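Local coordinates for protein ATP-dependent DNA helicase PIF1 (Candida albicans, PDB 7OTJ) that probably couples ATP hydrolysis to 5'-3' unwinding of DNA, G-quadruplexes and forked RNA-DNA hybrids, to keep the nuclear and mitochondrial genomes stable, at residues A[291-296]-A[444-449]; A[256-261]-A[286-291]. All coordinates share one frame; numbering follows the deposited sequence.

Contact 1 (A[291-296]-A[444-449])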
ATOM      1  N   VAL A 291       6.543   1.291  26.332  1.00 82.13           N
ATOM      2  CA  VAL A 291       6.477  -0.162  26.411  1.00 78.84           C
ATOM      3  C   VAL A 291       5.066  -0.608  26.056  1.00 82.82           C
ATOM      4  O   VAL A 291       4.083  -0.112  26.620  1.00 78.31           O
ATOM      5  CB  VAL A 291       6.896  -0.651  27.803  1.00 83.22           C
ATOM      6  CG1 VAL A 291       6.870  -2.167  27.847  1.00 83.60           C
ATOM      7  CG2 VAL A 291       8.285  -0.119  28.140  1.00 76.39           C
ATOM      8  N   GLY A 292       4.962  -1.528  25.098  1.00 82.44           N
ATOM      9  CA  GLY A 292       3.680  -2.015  24.635  1.00 74.01           C
ATOM     10  C   GLY A 292       3.059  -1.226  23.504  1.00 85.99           C
ATOM     11  O   GLY A 292       1.971  -1.592  23.043  1.00 82.65           O
ATOM     12  N   ALA A 293       3.710  -0.159  23.045  1.00 83.68           N
ATOM     13  CA  ALA A 293       3.166   0.653  21.965  1.00 84.40           C
ATOM     14  C   ALA A 293       3.096  -0.151  20.673  1.00 75.96           C
ATOM     15  O   ALA A 293       4.047  -0.849  20.308  1.00 77.82           O
ATOM     16  CB  ALA A 293       4.020   1.904  21.765  1.00 80.31           C
ATOM     17  N   GLN A 294       1.951  -0.077  19.999  1.00 71.01           N
ATOM     18  CA  GLN A 294       1.809  -0.707  18.694  1.00 77.56           C
ATOM     19  C   GLN A 294       2.760  -0.068  17.684  1.00 76.20           C
ATOM     20  O   GLN A 294       2.871   1.157  17.604  1.00 73.16           O
ATOM     21  CB  GLN A 294       0.362  -0.577  18.220  1.00 78.29           C
ATOM     22  CG  GLN A 294      -0.068  -1.625  17.220  1.00 82.00           C
ATOM     23  CD  GLN A 294      -0.264  -2.986  17.855  1.00 92.15           C
ATOM     24  OE1 GLN A 294      -0.211  -3.133  19.079  1.00 86.41           O
ATOM     25  NE2 GLN A 294      -0.495  -3.991  17.024  1.00 91.10           N
ATOM     26  N   VAL A 295       3.418  -0.901  16.874  1.00 75.93           N
ATOM     27  CA  VAL A 295       4.397  -0.422  15.902  1.00 68.67           C
ATOM     28  C   VAL A 295       4.295  -1.241  14.626  1.00 68.28           C
ATOM     29  O   VAL A 295       3.764  -2.353  14.607  1.00 79.38           O
ATOM     30  CB  VAL A 295       5.856  -0.485  16.407  1.00 63.99           C
ATOM     31  CG1 VAL A 295       6.109   0.535  17.507  1.00 63.95           C
ATOM     32  CG2 VAL A 295       6.189  -1.890  16.858  1.00 65.80           C
ATOM     33  N   MET A 296       4.835  -0.673  13.552  1.00 69.44           N
ATOM     34  CA  MET A 296       4.890  -1.332  12.256  1.00 67.59           C
ATOM     35  C   MET A 296       6.291  -1.193  11.685  1.00 61.43           C
ATOM     36  O   MET A 296       6.830  -0.085  11.617  1.00 62.12           O
ATOM     37  CB  MET A 296       3.867  -0.737  11.287  1.00 62.64           C
ATOM     38  CG  MET A 296       4.168  -1.023   9.829  1.00 75.88           C
ATOM     39  SD  MET A 296       2.886  -0.433   8.708  1.00 75.49           S
ATOM     40  CE  MET A 296       3.873   0.151   7.339  1.00 72.08           C
ATOM     41  N   LEU A 444      10.603   2.089  12.404  1.00 51.01           N
ATOM     42  CA  LEU A 444       9.363   1.838  13.124  1.00 56.88           C
ATOM     43  C   LEU A 444       8.494   3.086  13.119  1.00 60.31           C
ATOM     44  O   LEU A 444       9.001   4.210  13.151  1.00 55.91           O
ATOM     45  CB  LEU A 444       9.632   1.412  14.576  1.00 59.40           C
ATOM     46  CG  LEU A 444      10.449   0.142  14.825  1.00 64.62           C
ATOM     47  CD1 LEU A 444      10.780   0.004  16.304  1.00 69.78           C
ATOM     48  CD2 LEU A 444       9.707  -1.085  14.323  1.00 67.22           C
ATOM     49  N   ILE A 445       7.182   2.870  13.047  1.00 60.36           N
ATOM     50  CA  ILE A 445       6.175   3.901  13.250  1.00 56.15           C
ATOM     51  C   ILE A 445       5.118   3.331  14.183  1.00 57.17           C
ATOM     52  O   ILE A 445       4.834   2.130  14.159  1.00 55.05           O
ATOM     53  CB  ILE A 445       5.538   4.379  11.926  1.00 53.24           C
ATOM     54  CG1 ILE A 445       4.935   3.199  11.172  1.00 53.83           C
ATOM     55  CG2 ILE A 445       6.558   5.124  11.069  1.00 51.89           C
ATOM     56  CD1 ILE A 445       4.149   3.610   9.966  1.00 56.55           C
ATOM     57  N   LEU A 446       4.550   4.193  15.030  1.00 61.49           N
ATOM     58  CA  LEU A 446       3.455   3.760  15.894  1.00 74.06           C
ATOM     59  C   LEU A 446       2.293   3.329  15.012  1.00 74.95           C
ATOM     60  O   LEU A 446       1.714   4.159  14.302  1.00 70.86           O
ATOM     61  CB  LEU A 446       3.009   4.875  16.843  1.00 60.91           C
ATOM     62  CG  LEU A 446       3.947   5.328  17.964  1.00 71.12           C
ATOM     63  CD1 LEU A 446       3.386   6.563  18.656  1.00 62.84           C
ATOM     64  CD2 LEU A 446       4.162   4.209  18.963  1.00 67.26           C
ATOM     65  N   ALA A 447       1.964   2.031  15.014  1.00 81.05           N
ATOM     66  CA  ALA A 447       1.056   1.557  13.979  1.00 77.52           C
ATOM     67  C   ALA A 447      -0.401   1.842  14.326  1.00 75.25           C
ATOM     68  O   ALA A 447      -1.043   2.649  13.661  1.00105.79           O
ATOM     69  CB  ALA A 447       1.272   0.058  13.751  1.00 72.03           C
ATOM     70  N   TRP A 448      -0.908   1.262  15.416  1.00 69.14           N
ATOM     71  CA  TRP A 448      -2.206   1.605  16.000  1.00 75.56           C
ATOM     72  C   TRP A 448      -3.269   2.044  14.988  1.00 69.18           C
ATOM     73  O   TRP A 448      -4.259   1.343  14.757  1.00 62.65           O
ATOM     74  CB  TRP A 448      -2.023   2.679  17.067  1.00 82.07           C
ATOM     75  CG  TRP A 448      -1.934   2.136  18.464  1.00 72.08           C
ATOM     76  CD1 TRP A 448      -2.665   1.117  18.993  1.00 76.38           C
ATOM     77  CD2 TRP A 448      -1.051   2.578  19.503  1.00 75.46           C
ATOM     78  NE1 TRP A 448      -2.304   0.900  20.301  1.00 60.54           N
ATOM     79  CE2 TRP A 448      -1.313   1.784  20.638  1.00 72.50           C
ATOM     80  CE3 TRP A 448      -0.071   3.571  19.585  1.00 76.31           C
ATOM     81  CZ2 TRP A 448      -0.627   1.951  21.838  1.00 77.75           C
ATOM     82  CZ3 TRP A 448       0.608   3.735  20.780  1.00 81.42           C
ATOM     83  CH2 TRP A 448       0.328   2.930  21.888  1.00 77.69           C
ATOM     84  N   SER A 449      -3.056   3.203  14.368  1.00 62.60           N
ATOM     85  CA  SER A 449      -3.997   3.825  13.445  1.00 61.03           C
ATOM     86  C   SER A 449      -3.430   3.840  12.024  1.00 61.87           C
ATOM     87  O   SER A 449      -2.230   3.682  11.797  1.00 54.03           O
ATOM     88  CB  SER A 449      -4.325   5.250  13.911  1.00 53.27           C
ATOM     89  OG  SER A 449      -5.223   5.892  13.027  1.00 57.89           O
TER

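Contact 2 (A[256-261]-A[286-291])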
ATOM      1  N   GLY A 256       4.878   4.816  31.572  1.00105.09           N
ATOM      2  CA  GLY A 256       6.158   4.333  31.093  1.00104.48           C
ATOM      3  C   GLY A 256       7.189   5.327  30.598  1.00109.85           C
ATOM      4  O   GLY A 256       8.185   4.904  30.001  1.00109.84           O
ATOM      5  N   ASP A 257       6.978   6.631  30.809  1.00106.01           N
ATOM      6  CA  ASP A 257       8.051   7.617  30.636  1.00113.16           C
ATOM      7  C   ASP A 257       8.632   7.595  29.216  1.00104.48           C
ATOM      8  O   ASP A 257       9.803   7.278  28.999  1.00120.60           O
ATOM      9  CB  ASP A 257       9.148   7.395  31.686  1.00114.30           C
ATOM     10  CG  ASP A 257       9.758   8.691  32.178  1.00103.86           C
ATOM     11  OD1 ASP A 257       9.870   9.646  31.380  1.00104.60           O
ATOM     12  OD2 ASP A 257      10.127   8.751  33.369  1.00107.07           O
ATOM     13  N   VAL A 258       7.768   7.929  28.250  1.00 81.04           N
ATOM     14  CA  VAL A 258       7.983   7.641  26.832  1.00 90.79           C
ATOM     15  C   VAL A 258       9.395   7.978  26.360  1.00 83.86           C
ATOM     16  O   VAL A 258       9.943   9.044  26.660  1.00 78.03           O
ATOM     17  CB  VAL A 258       6.955   8.425  25.998  1.00 90.73           C
ATOM     18  CG1 VAL A 258       6.915   9.879  26.446  1.00 89.18           C
ATOM     19  CG2 VAL A 258       7.276   8.333  24.511  1.00 74.66           C
ATOM     20  N   VAL A 259       9.974   7.047  25.586  1.00 76.01           N
ATOM     21  CA  VAL A 259      11.305   7.174  25.007  1.00 81.09           C
ATOM     22  C   VAL A 259      11.197   7.911  23.679  1.00 67.62           C
ATOM     23  O   VAL A 259      10.334   7.604  22.848  1.00 66.47           O
ATOM     24  CB  VAL A 259      11.945   5.786  24.817  1.00 76.19           C
ATOM     25  CG1 VAL A 259      13.333   5.908  24.200  1.00 70.78           C
ATOM     26  CG2 VAL A 259      11.994   5.032  26.137  1.00 70.27           C
ATOM     27  N   VAL A 260      12.091   8.872  23.467  1.00 65.10           N
ATOM     28  CA  VAL A 260      12.060   9.741  22.295  1.00 67.53           C
ATOM     29  C   VAL A 260      13.327   9.495  21.491  1.00 62.61           C
ATOM     30  O   VAL A 260      14.440   9.703  21.992  1.00 63.41           O
ATOM     31  CB  VAL A 260      11.938  11.225  22.675  1.00 77.38           C
ATOM     32  CG1 VAL A 260      11.968  12.092  21.424  1.00 61.40           C
ATOM     33  CG2 VAL A 260      10.668  11.470  23.480  1.00 72.42           C
ATOM     34  N   TYR A 261      13.157   9.056  20.251  1.00 63.46           N
ATOM     35  CA  TYR A 261      14.265   8.790  19.344  1.00 70.19           C
ATOM     36  C   TYR A 261      14.239   9.846  18.248  1.00 59.68           C
ATOM     37  O   TYR A 261      13.378   9.807  17.364  1.00 58.92           O
ATOM     38  CB  TYR A 261      14.164   7.394  18.737  1.00 69.48           C
ATOM     39  CG  TYR A 261      14.478   6.259  19.675  1.00 63.29           C
ATOM     40  CD1 TYR A 261      15.770   6.054  20.132  1.00 64.43           C
ATOM     41  CD2 TYR A 261      13.488   5.369  20.075  1.00 63.92           C
ATOM     42  CE1 TYR A 261      16.067   5.006  20.976  1.00 79.53           C
ATOM     43  CE2 TYR A 261      13.777   4.317  20.918  1.00 65.65           C
ATOM     44  CZ  TYR A 261      15.070   4.141  21.366  1.00 73.52           C
ATOM     45  OH  TYR A 261      15.374   3.098  22.208  1.00 81.88           O
ATOM     46  N   VAL A 286      10.782  12.278  14.527  1.00 54.53           N
ATOM     47  CA  VAL A 286      10.704  11.986  15.957  1.00 59.13           C
ATOM     48  C   VAL A 286       9.889  10.709  16.140  1.00 58.95           C
ATOM     49  O   VAL A 286       8.701  10.667  15.794  1.00 57.99           O
ATOM     50  CB  VAL A 286      10.088  13.152  16.748  1.00 66.79           C
ATOM     51  CG1 VAL A 286      10.042  12.828  18.237  1.00 63.36           C
ATOM     52  CG2 VAL A 286      10.873  14.436  16.498  1.00 63.38           C
ATOM     53  N   LEU A 287      10.526   9.670  16.686  1.00 65.16           N
ATOM     54  CA  LEU A 287       9.897   8.376  16.945  1.00 58.62           C
ATOM     55  C   LEU A 287       9.683   8.241  18.449  1.00 59.46           C
ATOM     56  O   LEU A 287      10.647   8.060  19.202  1.00 60.45           O
ATOM     57  CB  LEU A 287      10.754   7.229  16.406  1.00 58.58           C
ATOM     58  CG  LEU A 287      10.269   5.801  16.667  1.00 59.63           C
ATOM     59  CD1 LEU A 287       8.883   5.587  16.091  1.00 59.03           C
ATOM     60  CD2 LEU A 287      11.240   4.783  16.097  1.00 60.18           C
ATOM     61  N   ASN A 288       8.428   8.345  18.888  1.00 63.05           N
ATOM     62  CA  ASN A 288       8.080   8.241  20.303  1.00 60.97           C
ATOM     63  C   ASN A 288       7.576   6.835  20.600  1.00 62.05           C
ATOM     64  O   ASN A 288       6.624   6.369  19.967  1.00 70.26           O
ATOM     65  CB  ASN A 288       7.022   9.277  20.684  1.00 60.71           C
ATOM     66  CG  ASN A 288       7.500  10.702  20.481  1.00 59.85           C
ATOM     67  OD1 ASN A 288       8.315  11.211  21.253  1.00 69.07           O
ATOM     68  ND2 ASN A 288       6.980  11.360  19.453  1.00 58.53           N
ATOM     69  N   LEU A 289       8.200   6.170  21.571  1.00 63.54           N
ATOM     70  CA  LEU A 289       7.872   4.786  21.888  1.00 67.54           C
ATOM     71  C   LEU A 289       7.758   4.603  23.394  1.00 73.00           C
ATOM     72  O   LEU A 289       8.614   5.077  24.146  1.00 80.09           O
ATOM     73  CB  LEU A 289       8.931   3.827  21.327  1.00 68.11           C
ATOM     74  CG  LEU A 289       9.089   3.744  19.806  1.00 63.68           C
ATOM     75  CD1 LEU A 289      10.180   2.750  19.444  1.00 64.64           C
ATOM     76  CD2 LEU A 289       7.777   3.364  19.146  1.00 63.16           C
ATOM     77  N   LYS A 290       6.696   3.930  23.831  1.00 77.00           N
ATOM     78  CA  LYS A 290       6.595   3.421  25.192  1.00 74.28           C
ATOM     79  C   LYS A 290       6.668   1.899  25.162  1.00 75.59           C
ATOM     80  O   LYS A 290       6.810   1.278  24.106  1.00 77.21           O
ATOM     81  CB  LYS A 290       5.298   3.881  25.862  1.00 73.93           C
ATOM     82  CG  LYS A 290       5.278   5.337  26.261  1.00 77.48           C
ATOM     83  CD  LYS A 290       3.935   5.744  26.832  1.00 82.27           C
ATOM     84  CE  LYS A 290       3.920   7.217  27.206  1.00 76.26           C
ATOM     85  NZ  LYS A 290       2.588   7.664  27.687  1.00 88.26           N
ATOM     86  N   VAL A 291       6.543   1.291  26.332  1.00 82.13           N
ATOM     87  CA  VAL A 291       6.477  -0.162  26.411  1.00 78.84           C
ATOM     88  C   VAL A 291       5.066  -0.608  26.056  1.00 82.82           C
ATOM     89  O   VAL A 291       4.083  -0.112  26.620  1.00 78.31           O
ATOM     90  CB  VAL A 291       6.896  -0.651  27.803  1.00 83.22           C
ATOM     91  CG1 VAL A 291       6.870  -2.167  27.847  1.00 83.60           C
ATOM     92  CG2 VAL A 291       8.285  -0.119  28.140  1.00 76.39           C
TER

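Contact 1 (A[291-296]-A[444-449])
Q294 lies over one face of the W448 indole. Its CB sits above the five-membered ring, 3.5 Å from the ring centroid and only 6° off the ring normal, a CH-pi contact. CG stands anti to the backbone N (chi1 -156°), where it passes the backbone N of W448. A bend at chi2 then turns the amide of Q294 off from 444-449. The six-membered end of the indole runs on under the preceding residue, with W448 CH2 3.6 Å from A293 CA. A293 CB touches both W448 CH2, at 3.8 Å, and L446 CD2, at 3.6 Å. A293 further packs on L251 of helix 240-253, and W448 touches N247 and K250 of the same helix.

A447 points its methyl toward the other segment. A447 CB lies 3.4 Å from V295 C and 3.7 Å from M296 CB. The M296 side chain starts on the same sheet face as that of I445, with CB near I445 CG1, and the rest of the chain runs off from 444-449.

Two backbone bonds, M296 N to I445 O and A447 N to Q294 O, are both 2.9 Å but differ in direction. The first runs nearly along the C=O axis. In the second the donor stands above the carbonyl plane, with a C=O...N angle of 109°. L446 CA adds a CA-H...O contact to the same Q294 O. A weak bond from I445 N to M296 O completes the M296–I445 pair.

Strand 294-297 also pairs with strand 310-316 through V295 and G311. Its place between 310-316 and 435-446 is that of an inner strand in an antiparallel beta sheet. Segment 291-296 belongs to the SH3-like 2B domain of Pif1 helicases.

Contact 2 (A[256-261]-A[286-291])
Y261 and L287 sit opposite each other on the sheet face that also carries V259 and L289. This is the buried face: Y261, L287 and L289 are closed off from solvent. Y261 CB meets L287 CB at 4.1 Å. L289 CD1 approaches the edge of the Y261 ring at CE2, the two side chains crossing at about a right angle. V259 CG1 lies over one ring face, offset toward the rim. F316 of strand 310-316 touches V259, Y261 and L289, and the Y261 hydroxyl is hydrogen-bonded to K402 O.

Strands 259-267 and 286-289 form an antiparallel pair in the sheet to which the SH3-like 2B domain contributes; segment 286-291 falls in that domain. V259 and L289 exchange two backbone bonds, as do Y261 and L287. L287 N to Y261 O and L289 N to V259 O are both nearly straight.

On the other face the solvent side is the V260 and V286 end. Both valines are exposed, and their CG1 atoms meet at 3.8 Å. V260 also lies beside N288, its non-hydrogen-bonded partner, with N288 OD1 3.3 Å from V260 CG2. L251 of helix 240-253 touches N288 and V258.

Beyond the strands, V258 CB rests on the extended chain of buried K290, 3.5 Å from K290 CE. K290 CG lies anti to the carbonyl carbon (chi1 -73°). K290 NZ donates hydrogen bonds to L251 O and I254 O.

Contact 2 comes first along the chain. Soon after helix 240-253, segment 256-261 leads into strand 259-267, and 286-291 returns antiparallel to it. This closes a short loop that includes helix 273-279. The two contacts share V291, where the chain turns from strand 286-289 into strand 294-297. Contact 1 then closes a much longer loop of 147 residues, part of it not modelled, when strand 435-446 comes back. The loops follow in series and neither encloses the other. Strand 435-446 also pairs with 259-267, joining both contacts in one sheet. Between them, L289 CD2 packs on V295 CG1 and L446 CD2, each at 3.7 Å.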